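Trichothecene 3-O-acetyltransferase (Gibberella zeae, PDB 2RKV) transfers an acetyl group from acetyl coenzyme A to the 3-hydroxyl of trichothecene mycotoxins, as a member of the BAHD acyltransferase superfamily. Local coordinates at residues M159-V162 / G163-A166. Residues are numbered along the deposited sequence; the frame is centred on the assembly and turned at random.
Sequences MDMV and GQDA
A chi1 of 52° holds CG of Asp160 between its own backbone N and carbonyl carbon, which swings the carboxylate toward the start of helix 161-176, where OD1 meets the amide of Gly163. Asp160 is the N-cap of this helix: OD1 lies 2.8 Å from Gly163 N, in a nearly straight bond (165°) that runs almost along the C-O axis of OD1. The main-chain carbonyl of the same residue begins the helical pattern, its O accepting from Gln164 N at 2.8 Å in the carbonyl plane. Met161 O to Asp165 N and Val162 O to Ala166 N continue the i to i+4 series. The Met159 side chain bends at chi3 and crosses that of Gln164 at about a right angle, SD resting 3.7 Å from Gln164 CB. The SD of Met161 meets the same CB at 4.0 Å, so two thioethers pack against the root of the glutamine. A water donates to Gln164 OE1 (3.0 Å) and to Met159 O (2.7 Å), while NE2 bonds to Thr21 O at strand 20-28. Asp165 bonds to Tyr388 through OD1, and through OD2 to Gly384 N and, by a salt bridge, Arg169. The helix starts beside bound coenzyme A, near Val162, and T-2 toxin, near Asp160. Asp160 ends the HXXXD motif of BAHD acyltransferases, whose histidine, His156, lines the toxin pocket; in relatives this aspartate is thought to be mainly structural. Consistent with that, OD1 is held by Gly163 N and OD2 by Leu309 N and a salt bridge to Arg296, which fixes the carboxylate's rotation and ties it into the scaffold.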
loop_
_atom_site.group_PDB
_atom_site.type_symbol
_atom_site.label_atom_id
_atom_site.label_comp_id
_atom_site.label_asym_id
_atom_site.label_seq_id
_atom_site.Cartn_x
_atom_site.Cartn_y
_atom_site.Cartn_z
ATOM N N MET A 159 -5.979 6.993 -5.524
ATOM C CA MET A 159 -6.326 6.268 -4.302
ATOM C C MET A 159 -5.118 5.726 -3.572
ATOM O O MET A 159 -4.186 5.229 -4.197
ATOM C CB MET A 159 -7.290 5.107 -4.610
ATOM C CG MET A 159 -6.718 4.010 -5.514
ATOM S SD MET A 159 -7.994 2.841 -6.077
ATOM C CE MET A 159 -8.797 3.860 -7.316
ATOM N N ASP A 160 -5.152 5.822 -2.243
ATOM C CA ASP A 160 -4.247 5.036 -1.413
ATOM C C ASP A 160 -4.912 3.670 -1.179
ATOM O O ASP A 160 -6.001 3.402 -1.719
ATOM C CB ASP A 160 -3.913 5.777 -0.100
ATOM C CG ASP A 160 -5.160 6.235 0.663
ATOM O OD1 ASP A 160 -6.202 5.547 0.581
ATOM O OD2 ASP A 160 -5.095 7.269 1.370
ATOM N N MET A 161 -4.280 2.791 -0.404
ATOM C CA MET A 161 -4.868 1.464 -0.204
ATOM C C MET A 161 -6.163 1.504 0.618
ATOM O O MET A 161 -7.037 0.644 0.452
ATOM C CB MET A 161 -3.849 0.472 0.377
ATOM C CG MET A 161 -4.420 -0.906 0.657
ATOM S SD MET A 161 -5.198 -1.663 -0.793
ATOM C CE MET A 161 -3.821 -2.615 -1.447
ATOM N N VAL A 162 -6.303 2.504 1.493
ATOM C CA VAL A 162 -7.553 2.655 2.250
ATOM C C VAL A 162 -8.684 2.988 1.260
ATOM O O VAL A 162 -9.760 2.384 1.312
ATOM C CB VAL A 162 -7.438 3.711 3.367
ATOM C CG1 VAL A 162 -8.808 4.015 4.006
ATOM C CG2 VAL A 162 -6.437 3.221 4.440
ATOM N N GLY A 163 -8.410 3.915 0.344
ATOM C CA GLY A 163 -9.384 4.267 -0.695
ATOM C C GLY A 163 -9.657 3.088 -1.619
ATOM O O GLY A 163 -10.806 2.815 -1.988
ATOM N N GLN A 164 -8.594 2.382 -1.991
ATOM C CA GLN A 164 -8.718 1.221 -2.879
ATOM C C GLN A 164 -9.587 0.156 -2.229
ATOM O O GLN A 164 -10.456 -0.438 -2.880
ATOM C CB GLN A 164 -7.328 0.662 -3.205
ATOM C CG GLN A 164 -7.315 -0.393 -4.319
ATOM C CD GLN A 164 -5.927 -0.529 -4.933
ATOM O OE1 GLN A 164 -5.171 0.446 -4.989
ATOM N NE2 GLN A 164 -5.585 -1.734 -5.392
ATOM N N ASP A 165 -9.377 -0.062 -0.928
ATOM C CA ASP A 165 -10.198 -1.006 -0.172
ATOM C C ASP A 165 -11.670 -0.561 -0.209
ATOM O O ASP A 165 -12.570 -1.388 -0.397
ATOM C CB ASP A 165 -9.697 -1.089 1.280
ATOM C CG ASP A 165 -10.460 -2.113 2.118
ATOM O OD1 ASP A 165 -10.818 -3.187 1.591
ATOM O OD2 ASP A 165 -10.666 -1.864 3.327
ATOM N N ALA A 166 -11.914 0.742 -0.037
ATOM C CA ALA A 166 -13.286 1.270 -0.056
ATOM C C ALA A 166 -13.963 0.984 -1.400
ATOM O O ALA A 166 -15.113 0.543 -1.433
ATOM C CB ALA A 166 -13.285 2.758 0.249
HETATM O O HOH W 1 -3.511 2.631 -3.765
#